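Local coordinates for protein NAD-dependent epimerase/dehydratase (PDB 6DNT) that probably interconverts UDP-N-acetylglucosamine and its C4 epimer as an NAD-dependent 4-epimerase, and also binds UDP-N-acetylmuramic acid, at residues Gly267-Ala272 and Ser314-Ile319; Lys147-Ser152 and Leu259-Asp264; Ile65-Ser70 and Lys88-Asp93. One frame throughout, in Å; residues are numbered along the deposited sequence. Where two conformers were deposited one is given.

Overall arrangement
Read from the N terminus, the three contacts close in series, and none nests in or crosses another. Interaction 3 comes first, bringing the loop after strand 61-65 against the loop after strand 84-87, at the adenosine end of the cofactor. Interaction 2 closes a much longer excursion, setting helix 250-262 on strand 147-153 of the same sheet; the far end of that strand reaches the nicotinamide end of NAD. Directly afterwards strand 267-271 opens interaction 1, which folds residues 314-319 back onto it. Interactions 1 and 2 touch, as K318 and I319 lie against S260 and S263, whereas interaction 3 stands on the opposite side of the chain's centre from interaction 1.

Interaction 1. Residues Gly267-Ala272 and Ser314-Ile319; sequences GVINVA and SNLDKI
I269 and V271, on strand 267-271 of the Rossmann-type sheet, pack with L316 of the 3-10 segment 314-318 and I319 next to it, in the loop before helix 328-341. The strand runs parallel to strand 199-208, and backbone bonds from I269 to A201 and R203 hold it in the sheet. In the conformer of I269 described here, CG2 stands opposite the backbone N and rests on L316 CD2 (3.7 Å). The other branch carries I269 CD1 out to I319 CG2, a close approach that is doubtful because I269 has a second conformer. N315 brings its backbone O to within 3.8 Å of I269 CG2; its side-chain OD1 turns back to accept a bond from K318 NZ at 2.9 Å, the donor tilted 30° from the amide plane.

At N270 the side chain leaves this interface, OD1 bonding to Y157 OH and ND2 to D312 O, while L316 CD2 lies 3.3 Å from N270 O. V271 adds a looser contact, CG2 to L316 CD2 at 4.5 Å, and its side chain also meets I253 and A256 of helix 250-262. With CG anti to the carbonyl carbon (chi1 -73°), L316 splays its two methyls along the strand; an alanine here would probably take the L316 methyl away from I269 CG2 and V271 CG2 and open a gap beside the strand. At A272 the backbone O is buried with no polar partner in the model, its neighbour across the contact being L316 CD1 at 3.9 Å.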
loop_
_atom_site.group_PDB
_atom_site.type_symbol
_atom_site.label_atom_id
_atom_site.label_comp_id
_atom_site.label_asym_id
_atom_site.label_seq_id
_atom_site.Cartn_x
_atom_site.Cartn_y
_atom_site.Cartn_z
ATOM N N GLY A 267 -6.888 6.981 -13.153
ATOM C CA GLY A 267 -7.018 5.592 -12.715
ATOM C C GLY A 267 -5.821 4.764 -13.112
ATOM O O GLY A 267 -4.731 5.303 -13.313
ATOM N N VAL A 268 -6.051 3.463 -13.242
ATOM C CA VAL A 268 -4.975 2.484 -13.442
ATOM C C VAL A 268 -5.216 1.747 -14.753
ATOM O O VAL A 268 -6.360 1.386 -15.054
ATOM C CB VAL A 268 -4.823 1.520 -12.235
ATOM C CG1 VAL A 268 -6.092 0.726 -11.949
ATOM C CG2 VAL A 268 -3.651 0.571 -12.436
ATOM N N ILE A 269 -4.155 1.565 -15.543
ATOM C CA ILE A 269 -4.253 0.942 -16.870
ATOM C C ILE A 269 -3.076 -0.016 -17.064
ATOM O O ILE A 269 -1.942 0.349 -16.805
ATOM C CB ILE A 269 -4.203 1.996 -18.003
ATOM C CG1 ILE A 269 -5.323 3.033 -17.856
ATOM C CG2 ILE A 269 -4.300 1.333 -19.366
ATOM C CD1 ILE A 269 -5.159 4.220 -18.784
ATOM N N ASN A 270 -3.359 -1.235 -17.517
ATOM C CA ASN A 270 -2.310 -2.179 -17.945
ATOM C C ASN A 270 -1.655 -1.691 -19.236
ATOM O O ASN A 270 -2.353 -1.255 -20.157
ATOM C CB ASN A 270 -2.890 -3.562 -18.250
ATOM C CG ASN A 270 -3.389 -4.283 -17.028
ATOM O OD1 ASN A 270 -2.880 -4.111 -15.929
ATOM N ND2 ASN A 270 -4.380 -5.148 -17.227
ATOM N N VAL A 271 -0.334 -1.786 -19.339
ATOM C CA VAL A 271 0.342 -1.475 -20.594
ATOM C C VAL A 271 1.106 -2.711 -21.051
ATOM O O VAL A 271 2.074 -3.134 -20.425
ATOM C CB VAL A 271 1.272 -0.244 -20.516
ATOM C CG1 VAL A 271 1.638 0.212 -21.930
ATOM C CG2 VAL A 271 0.584 0.887 -19.778
ATOM N N ALA A 272 0.627 -3.287 -22.153
ATOM C CA ALA A 272 1.121 -4.542 -22.687
ATOM C C ALA A 272 0.511 -4.710 -24.078
ATOM O O ALA A 272 -0.161 -3.795 -24.550
ATOM C CB ALA A 272 0.697 -5.688 -21.786
ATOM N N SER A 314 -7.876 -3.905 -22.707
ATOM C CA SER A 314 -9.096 -3.176 -23.094
ATOM C C SER A 314 -9.059 -1.701 -22.681
ATOM O O SER A 314 -9.396 -0.818 -23.470
ATOM C CB SER A 314 -10.333 -3.833 -22.468
ATOM O OG SER A 314 -10.478 -5.159 -22.947
ATOM N N ASN A 315 -8.610 -1.438 -21.457
ATOM C CA ASN A 315 -8.615 -0.077 -20.932
ATOM C C ASN A 315 -7.546 0.854 -21.508
ATOM O O ASN A 315 -7.548 2.037 -21.191
ATOM C CB ASN A 315 -8.640 -0.103 -19.396
ATOM C CG ASN A 315 -9.988 -0.572 -18.866
ATOM O OD1 ASN A 315 -11.032 -0.134 -19.354
ATOM N ND2 ASN A 315 -9.980 -1.472 -17.910
ATOM N N LEU A 316 -6.682 0.365 -22.402
ATOM C CA LEU A 316 -5.854 1.268 -23.206
ATOM C C LEU A 316 -6.673 2.248 -24.064
ATOM O O LEU A 316 -6.177 3.313 -24.431
ATOM C CB LEU A 316 -4.864 0.504 -24.082
ATOM C CG LEU A 316 -3.669 -0.143 -23.377
ATOM C CD1 LEU A 316 -2.824 -0.906 -24.380
ATOM C CD2 LEU A 316 -2.800 0.893 -22.684
ATOM N N ASP A 317 -7.923 1.888 -24.347
ATOM C CA ASP A 317 -8.870 2.793 -25.001
ATOM C C ASP A 317 -9.071 4.082 -24.207
ATOM O O ASP A 317 -9.305 5.136 -24.804
ATOM C CB ASP A 317 -10.245 2.120 -25.212
ATOM C CG ASP A 317 -10.165 0.837 -26.028
ATOM O OD1 ASP A 317 -9.115 0.566 -26.645
ATOM O OD2 ASP A 317 -11.161 0.075 -26.034
ATOM N N LYS A 318 -8.947 4.015 -22.882
ATOM C CA LYS A 318 -9.078 5.199 -22.015
ATOM C C LYS A 318 -8.050 6.286 -22.286
ATOM O O LYS A 318 -8.310 7.446 -21.986
ATOM C CB LYS A 318 -8.997 4.825 -20.522
ATOM C CG LYS A 318 -10.062 3.860 -20.015
ATOM C CD LYS A 318 -11.456 4.456 -20.128
ATOM C CE LYS A 318 -12.474 3.667 -19.313
ATOM N NZ LYS A 318 -12.635 2.280 -19.826
ATOM N N ILE A 319 -6.885 5.923 -22.823
ATOM C CA ILE A 319 -5.862 6.897 -23.201
ATOM C C ILE A 319 -5.635 6.945 -24.719
ATOM O O ILE A 319 -4.639 7.480 -25.183
ATOM C CB ILE A 319 -4.537 6.662 -22.432
ATOM C CG1 ILE A 319 -3.987 5.249 -22.661
ATOM C CG2 ILE A 319 -4.758 6.884 -20.940
ATOM C CD1 ILE A 319 -2.513 5.128 -22.337
#

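Interaction 2. Residues Lys147-Ser152 and Leu259-Asp264; sequences KVIFSS and LSAESD. With NAD (nicotinamide-adenine-dinucleotide), chain B.
K147, on strand 147-153, reaches the C-terminal end of helix 250-262, a helix packed on one face of the largely parallel Rossmann-type sheet that carries NAD. The polar part of the contact is concentrated on a single nitrogen. K147 NZ donates to S260 O at 2.9 Å, meeting that carbonyl almost end-on (C=O...N 169°), and to S263 O at 2.8 Å, where it sits above the carbonyl plane, 56° out of it. A third bond, to Y265 O beyond the segment, completes the grip, so the ammonium group is held by three backbone carbonyls where the helix ends. Its positive charge would probably be favoured by the partial negative charge of that helix end. The lysine gets there along a bent chain: CG lies opposite the backbone N, and an unusual turn at chi2 (114°) swings the outer methylenes toward the helix, bringing K147 CE to 3.5 Å from S260 O.

The apolar part lies two residues further along the strand. I149 points at the same helix, and in the conformer described its CD1 meets A261 CB at 3.6 Å; S260 CB lies next to CG2 of the same isoleucine at 4.1 Å. V200 and L202 of strand 199-208 also line S260, while F107 of strand 105-108 touches both I149 and A261.

Cofactor contacts belong to the other end of the strand. S151 O accepts a bond from K181 NZ, and S151 CB lies 3.6 Å from the ribose oxygen O4D of NAD. Beyond it, the backbone oxygen of S152 approaches the nicotinamide ring, S152 O to NAD C6N at 3.2 Å.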
loop_
_atom_site.group_PDB
_atom_site.type_symbol
_atom_site.label_atom_id
_atom_site.label_comp_id
_atom_site.label_asym_id
_atom_site.label_seq_id
_atom_site.Cartn_x
_atom_site.Cartn_y
_atom_site.Cartn_z
ATOM N N LYS A 147 -1.135 16.623 -13.914
ATOM C CA LYS A 147 -1.230 15.165 -13.881
ATOM C C LYS A 147 0.084 14.531 -13.458
ATOM O O LYS A 147 1.158 14.991 -13.863
ATOM C CB LYS A 147 -1.624 14.634 -15.248
ATOM C CG LYS A 147 -2.162 13.208 -15.237
ATOM C CD LYS A 147 -3.613 13.165 -15.636
ATOM C CE LYS A 147 -4.058 11.756 -15.919
ATOM N NZ LYS A 147 -4.894 11.691 -17.147
ATOM N N VAL A 148 -0.023 13.425 -12.717
ATOM C CA VAL A 148 1.101 12.556 -12.375
ATOM C C VAL A 148 0.954 11.264 -13.181
ATOM O O VAL A 148 -0.140 10.701 -13.204
ATOM C CB VAL A 148 1.064 12.197 -10.879
ATOM C CG1 VAL A 148 2.104 11.127 -10.556
ATOM C CG2 VAL A 148 1.246 13.442 -10.015
ATOM N N ILE A 149 2.014 10.788 -13.842
ATOM C CA ILE A 149 1.937 9.540 -14.582
ATOM C C ILE A 149 2.915 8.640 -13.839
ATOM O O ILE A 149 4.109 8.911 -13.839
ATOM C CB ILE A 149 2.286 9.721 -16.064
ATOM C CG1 ILE A 149 1.418 10.831 -16.708
ATOM C CG2 ILE A 149 2.081 8.394 -16.787
ATOM C CD1 ILE A 149 1.927 12.248 -16.494
ATOM N N PHE A 150 2.390 7.604 -13.185
ATOM C CA PHE A 150 3.172 6.741 -12.294
ATOM C C PHE A 150 3.447 5.382 -12.938
ATOM O O PHE A 150 2.545 4.775 -13.484
ATOM C CB PHE A 150 2.413 6.515 -10.982
ATOM C CG PHE A 150 3.090 5.548 -10.053
ATOM C CD1 PHE A 150 4.362 5.805 -9.568
ATOM C CD2 PHE A 150 2.474 4.350 -9.694
ATOM C CE1 PHE A 150 5.005 4.902 -8.739
ATOM C CE2 PHE A 150 3.117 3.444 -8.862
ATOM C CZ PHE A 150 4.376 3.716 -8.382
ATOM N N SER A 151 4.696 4.927 -12.843
ATOM C CA SER A 151 5.124 3.633 -13.360
ATOM C C SER A 151 4.889 2.556 -12.305
ATOM O O SER A 151 5.627 2.466 -11.337
ATOM C CB SER A 151 6.616 3.669 -13.704
ATOM O OG SER A 151 6.849 4.539 -14.780
ATOM N N SER A 152 3.837 1.774 -12.494
ATOM C CA SER A 152 3.544 0.611 -11.658
ATOM C C SER A 152 3.937 -0.641 -12.427
ATOM O O SER A 152 4.677 -0.552 -13.411
ATOM C CB SER A 152 2.070 0.597 -11.258
ATOM O OG SER A 152 1.855 -0.391 -10.279
ATOM N N LEU A 259 0.586 9.817 -23.806
ATOM C CA LEU A 259 -0.864 9.791 -24.000
ATOM C C LEU A 259 -1.645 9.865 -22.678
ATOM O O LEU A 259 -2.693 10.516 -22.618
ATOM C CB LEU A 259 -1.282 8.559 -24.807
ATOM C CG LEU A 259 -0.875 8.591 -26.283
ATOM C CD1 LEU A 259 -1.051 7.232 -26.930
ATOM C CD2 LEU A 259 -1.679 9.640 -27.041
ATOM N N SER A 260 -1.131 9.233 -21.619
ATOM C CA SER A 260 -1.776 9.284 -20.305
ATOM C C SER A 260 -1.775 10.700 -19.720
ATOM O O SER A 260 -2.748 11.122 -19.063
ATOM C CB SER A 260 -1.087 8.340 -19.317
ATOM O OG SER A 260 -1.235 7.000 -19.727
ATOM N N ALA A 261 -0.680 11.410 -19.944
ATOM C CA ALA A 261 -0.547 12.786 -19.474
ATOM C C ALA A 261 -1.588 13.677 -20.133
ATOM O O ALA A 261 -2.152 14.556 -19.483
ATOM C CB ALA A 261 0.852 13.320 -19.757
ATOM N N GLU A 262 -1.840 13.434 -21.416
ATOM C CA GLU A 262 -2.775 14.232 -22.221
ATOM C C GLU A 262 -4.245 13.842 -22.030
ATOM O O GLU A 262 -5.128 14.611 -22.402
ATOM C CB GLU A 262 -2.424 14.109 -23.707
ATOM C CG GLU A 262 -1.035 14.622 -24.056
ATOM C CD GLU A 262 -0.623 14.321 -25.489
ATOM O OE1 GLU A 262 -1.029 13.273 -26.052
ATOM O OE2 GLU A 262 0.122 15.143 -26.058
ATOM N N SER A 263 -4.497 12.662 -21.467
ATOM C CA SER A 263 -5.848 12.126 -21.277
ATOM C C SER A 263 -6.583 12.773 -20.107
ATOM O O SER A 263 -5.948 13.247 -19.158
ATOM C CB SER A 263 -5.764 10.610 -21.022
ATOM O OG SER A 263 -7.040 10.029 -20.743
ATOM N N ASP A 264 -7.918 12.780 -20.177
ATOM C CA ASP A 264 -8.761 13.194 -19.043
ATOM C C ASP A 264 -9.019 12.058 -18.051
ATOM O O ASP A 264 -9.629 12.277 -17.005
ATOM C CB ASP A 264 -10.111 13.750 -19.527
ATOM C CG ASP A 264 -9.996 15.139 -20.150
ATOM O OD1 ASP A 264 -9.022 15.877 -19.870
ATOM O OD2 ASP A 264 -10.912 15.501 -20.920
HETATM P PA NAD B . 15.871 1.910 -14.147
HETATM O O1A NAD B . 16.580 1.882 -15.467
HETATM O O2A NAD B . 16.597 1.431 -12.939
HETATM O O5B NAD B . 15.377 3.431 -13.936
HETATM C C5B NAD B . 15.153 3.968 -12.635
HETATM C C4B NAD B . 15.867 5.304 -12.608
HETATM O O4B NAD B . 15.579 5.941 -11.361
HETATM C C3B NAD B . 17.383 5.169 -12.689
HETATM O O3B NAD B . 17.870 6.065 -13.678
HETATM C C2B NAD B . 17.887 5.485 -11.290
HETATM O O2B NAD B . 19.186 6.098 -11.217
HETATM C C1B NAD B . 16.791 6.389 -10.761
HETATM N N9A NAD B . 16.543 6.344 -9.314
HETATM C C8A NAD B . 16.317 5.248 -8.547
HETATM N N7A NAD B . 16.056 5.604 -7.264
HETATM C C5A NAD B . 16.075 6.964 -7.222
HETATM C C6A NAD B . 15.875 7.992 -6.188
HETATM N N6A NAD B . 15.591 7.629 -4.928
HETATM N N1A NAD B . 15.993 9.303 -6.564
HETATM C C2A NAD B . 16.279 9.662 -7.828
HETATM N N3A NAD B . 16.473 8.772 -8.831
HETATM C C4A NAD B . 16.382 7.437 -8.567
HETATM O O3 NAD B . 14.480 1.106 -14.257
HETATM P PN NAD B . 13.425 1.072 -15.438
HETATM O O1N NAD B . 13.603 2.215 -16.392
HETATM O O2N NAD B . 13.351 -0.332 -15.973
HETATM O O5D NAD B . 12.091 1.293 -14.580
HETATM C C5D NAD B . 11.429 2.563 -14.608
HETATM C C4D NAD B . 10.116 2.425 -13.839
HETATM O O4D NAD B . 9.291 1.456 -14.490
HETATM C C3D NAD B . 10.310 1.953 -12.403
HETATM O O3D NAD B . 9.363 2.595 -11.531
HETATM C C2D NAD B . 10.028 0.474 -12.490
HETATM O O2D NAD B . 9.631 -0.066 -11.236
HETATM C C1D NAD B . 8.938 0.442 -13.538
HETATM N N1N NAD B . 8.775 -0.841 -14.231
HETATM C C2N NAD B . 9.724 -1.317 -15.055
HETATM C C3N NAD B . 9.547 -2.526 -15.721
HETATM C C7N NAD B . 10.579 -3.122 -16.649
HETATM O O7N NAD B . 10.324 -4.192 -17.191
HETATM N N7N NAD B . 11.754 -2.535 -16.857
HETATM C C4N NAD B . 8.348 -3.215 -15.516
HETATM C C5N NAD B . 7.387 -2.715 -14.654
HETATM C C6N NAD B . 7.630 -1.520 -14.007
#

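Interaction 3. Residues Ile65-Ser70 and Lys88-Asp93; sequences IDNLSS and KEDLMD. With NAD (nicotinamide-adenine-dinucleotide), chain B; EDO (1,2-ethanediol), chain H.
D90 OD1 accepts two bonds, from the adenine amino group NAD N6A (3.0 Å) and, through its anti lone pair, from M92 N, which closes an Asx turn. Its other oxygen, D90 OD2, takes N67 ND2 at 3.2 Å from above the carboxylate plane; the amide and carboxylate are turned 78° to each other. That bond steadies the N67 amide, which lies over one face of the adenine with N67 CG 3.6 Å from NAD C4A. N67 OD1 is fixed as well, by S69 OG and S69 N. L91 meets the edge of the adenine, its backbone N donating to NAD N1A at 2.9 Å, with its side chain on the side away from N67. Beyond the N67-D90 bond the two segments are joined by a weak bond from E89 N to D66 O and by I65 CG2 against L91 CD2 (3.8 Å), the two side chains crossing at about a right angle.

D66 grips the ribose: with CG opposite its backbone N (chi1 -162°), OD1 takes NAD O2B and OD2 takes NAD O3B, both at 2.7 Å. An acidic residue after the second strand, holding both ribose hydroxyls, is the hallmark of an NAD-binding Rossmann fold.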
loop_
_atom_site.group_PDB
_atom_site.type_symbol
_atom_site.label_atom_id
_atom_site.label_comp_id
_atom_site.label_asym_id
_atom_site.label_seq_id
_atom_site.Cartn_x
_atom_site.Cartn_y
_atom_site.Cartn_z
ATOM N N ILE A 65 15.022 14.382 -12.616
ATOM C CA ILE A 65 15.600 14.162 -11.282
ATOM C C ILE A 65 16.055 12.710 -11.226
ATOM O O ILE A 65 15.242 11.806 -11.381
ATOM C CB ILE A 65 14.607 14.438 -10.128
ATOM C CG1 ILE A 65 13.942 15.817 -10.281
ATOM C CG2 ILE A 65 15.338 14.336 -8.797
ATOM C CD1 ILE A 65 12.769 16.053 -9.347
ATOM N N ASP A 66 17.347 12.486 -11.011
ATOM C CA ASP A 66 17.887 11.129 -11.058
ATOM C C ASP A 66 19.158 11.089 -10.249
ATOM O O ASP A 66 20.025 11.949 -10.422
ATOM C CB ASP A 66 18.148 10.741 -12.513
ATOM C CG ASP A 66 18.279 9.247 -12.715
ATOM O OD1 ASP A 66 19.173 8.641 -12.118
ATOM O OD2 ASP A 66 17.479 8.692 -13.493
ATOM N N ASN A 67 19.295 10.090 -9.372
ATOM C CA ASN A 67 20.490 9.985 -8.547
ATOM C C ASN A 67 21.617 9.106 -9.135
ATOM O O ASN A 67 22.598 8.852 -8.435
ATOM C CB ASN A 67 20.141 9.519 -7.130
ATOM C CG ASN A 67 19.627 8.085 -7.073
ATOM O OD1 ASN A 67 19.502 7.404 -8.098
ATOM N ND2 ASN A 67 19.309 7.636 -5.869
ATOM N N LEU A 68 21.453 8.651 -10.381
ATOM C CA LEU A 68 22.420 7.797 -11.082
ATOM C C LEU A 68 22.683 6.445 -10.414
ATOM O O LEU A 68 23.687 5.799 -10.731
ATOM C CB LEU A 68 23.758 8.521 -11.292
ATOM C CG LEU A 68 23.717 9.811 -12.087
ATOM C CD1 LEU A 68 25.048 10.531 -11.952
ATOM C CD2 LEU A 68 23.416 9.502 -13.547
ATOM N N SER A 69 21.771 5.988 -9.551
ATOM C CA SER A 69 21.928 4.697 -8.882
ATOM C C SER A 69 21.917 3.559 -9.914
ATOM O O SER A 69 22.606 2.545 -9.744
ATOM C CB SER A 69 20.871 4.493 -7.785
ATOM O OG SER A 69 19.558 4.698 -8.258
ATOM N N SER A 70 21.140 3.724 -10.976
ATOM C CA SER A 70 21.192 2.824 -12.118
ATOM C C SER A 70 21.151 3.494 -13.488
ATOM O O SER A 70 21.535 2.867 -14.475
ATOM C CB SER A 70 20.086 1.771 -11.996
ATOM O OG SER A 70 18.817 2.387 -11.819
ATOM N N LYS A 88 20.893 16.013 -10.317
ATOM C CA LYS A 88 21.521 14.757 -9.903
ATOM C C LYS A 88 21.377 14.613 -8.404
ATOM O O LYS A 88 22.280 14.932 -7.633
ATOM C CB LYS A 88 22.984 14.716 -10.334
ATOM C CG LYS A 88 23.144 14.588 -11.835
ATOM C CD LYS A 88 24.597 14.392 -12.242
ATOM C CE LYS A 88 24.727 14.265 -13.746
ATOM N NZ LYS A 88 26.159 14.138 -14.127
ATOM N N GLU A 89 20.213 14.124 -7.992
ATOM C CA GLU A 89 19.858 14.084 -6.597
ATOM C C GLU A 89 18.854 12.975 -6.323
ATOM O O GLU A 89 18.065 12.606 -7.198
ATOM C CB GLU A 89 19.254 15.440 -6.220
ATOM C CG GLU A 89 19.187 15.719 -4.742
ATOM C CD GLU A 89 18.868 17.170 -4.429
ATOM O OE1 GLU A 89 18.442 17.912 -5.345
ATOM O OE2 GLU A 89 19.024 17.558 -3.246
ATOM N N ASP A 90 18.919 12.441 -5.110
ATOM C CA ASP A 90 17.923 11.494 -4.631
ATOM C C ASP A 90 16.598 12.223 -4.409
ATOM O O ASP A 90 16.587 13.331 -3.839
ATOM C CB ASP A 90 18.393 10.869 -3.313
ATOM C CG ASP A 90 17.668 9.569 -2.994
ATOM O OD1 ASP A 90 16.427 9.572 -2.835
ATOM O OD2 ASP A 90 18.353 8.525 -2.965
ATOM N N LEU A 91 15.478 11.621 -4.819
ATOM C CA LEU A 91 14.168 12.214 -4.536
ATOM C C LEU A 91 13.948 12.500 -3.052
ATOM O O LEU A 91 13.224 13.436 -2.724
ATOM C CB LEU A 91 13.014 11.331 -5.023
ATOM C CG LEU A 91 12.706 11.336 -6.513
ATOM C CD1 LEU A 91 11.551 10.375 -6.756
ATOM C CD2 LEU A 91 12.351 12.701 -7.070
ATOM N N MET A 92 14.549 11.699 -2.171
ATOM C CA MET A 92 14.400 11.896 -0.720
ATOM C C MET A 92 15.057 13.157 -0.195
ATOM O O MET A 92 14.662 13.646 0.865
ATOM C CB MET A 92 14.958 10.699 0.056
ATOM C CG MET A 92 14.066 9.480 -0.016
ATOM S SD MET A 92 12.467 9.758 0.791
ATOM C CE MET A 92 12.983 9.793 2.499
ATOM N N ASP A 93 16.058 13.658 -0.914
ATOM C CA ASP A 93 16.793 14.878 -0.534
ATOM C C ASP A 93 16.361 16.135 -1.284
ATOM O O ASP A 93 16.562 17.258 -0.787
ATOM C CB ASP A 93 18.289 14.674 -0.782
ATOM C CG ASP A 93 18.866 13.512 -0.003
ATOM O OD1 ASP A 93 18.397 13.225 1.117
ATOM O OD2 ASP A 93 19.814 12.887 -0.514
HETATM P PA NAD B . 15.871 1.910 -14.147
HETATM O O1A NAD B . 16.580 1.882 -15.467
HETATM O O2A NAD B . 16.597 1.431 -12.939
HETATM O O5B NAD B . 15.377 3.431 -13.936
HETATM C C5B NAD B . 15.153 3.968 -12.635
HETATM C C4B NAD B . 15.867 5.304 -12.608
HETATM O O4B NAD B . 15.579 5.941 -11.361
HETATM C C3B NAD B . 17.383 5.169 -12.689
HETATM O O3B NAD B . 17.870 6.065 -13.678
HETATM C C2B NAD B . 17.887 5.485 -11.290
HETATM O O2B NAD B . 19.186 6.098 -11.217
HETATM C C1B NAD B . 16.791 6.389 -10.761
HETATM N N9A NAD B . 16.543 6.344 -9.314
HETATM C C8A NAD B . 16.317 5.248 -8.547
HETATM N N7A NAD B . 16.056 5.604 -7.264
HETATM C C5A NAD B . 16.075 6.964 -7.222
HETATM C C6A NAD B . 15.875 7.992 -6.188
HETATM N N6A NAD B . 15.591 7.629 -4.928
HETATM N N1A NAD B . 15.993 9.303 -6.564
HETATM C C2A NAD B . 16.279 9.662 -7.828
HETATM N N3A NAD B . 16.473 8.772 -8.831
HETATM C C4A NAD B . 16.382 7.437 -8.567
HETATM O O3 NAD B . 14.480 1.106 -14.257
HETATM P PN NAD B . 13.425 1.072 -15.438
HETATM O O1N NAD B . 13.603 2.215 -16.392
HETATM O O2N NAD B . 13.351 -0.332 -15.973
HETATM O O5D NAD B . 12.091 1.293 -14.580
HETATM C C5D NAD B . 11.429 2.563 -14.608
HETATM C C4D NAD B . 10.116 2.425 -13.839
HETATM O O4D NAD B . 9.291 1.456 -14.490
HETATM C C3D NAD B . 10.310 1.953 -12.403
HETATM O O3D NAD B . 9.363 2.595 -11.531
HETATM C C2D NAD B . 10.028 0.474 -12.490
HETATM O O2D NAD B . 9.631 -0.066 -11.236
HETATM C C1D NAD B . 8.938 0.442 -13.538
HETATM N N1N NAD B . 8.775 -0.841 -14.231
HETATM C C2N NAD B . 9.724 -1.317 -15.055
HETATM C C3N NAD B . 9.547 -2.526 -15.721
HETATM C C7N NAD B . 10.579 -3.122 -16.649
HETATM O O7N NAD B . 10.324 -4.192 -17.191
HETATM N N7N NAD B . 11.754 -2.535 -16.857
HETATM C C4N NAD B . 8.348 -3.215 -15.516
HETATM C C5N NAD B . 7.387 -2.715 -14.654
HETATM C C6N NAD B . 7.630 -1.520 -14.007
HETATM C C1 EDO H . 18.894 9.535 2.265
HETATM O O1 EDO H . 18.302 10.794 2.608
HETATM C C2 EDO H . 19.020 9.445 0.752
HETATM O O2 EDO H . 20.207 10.125 0.323
#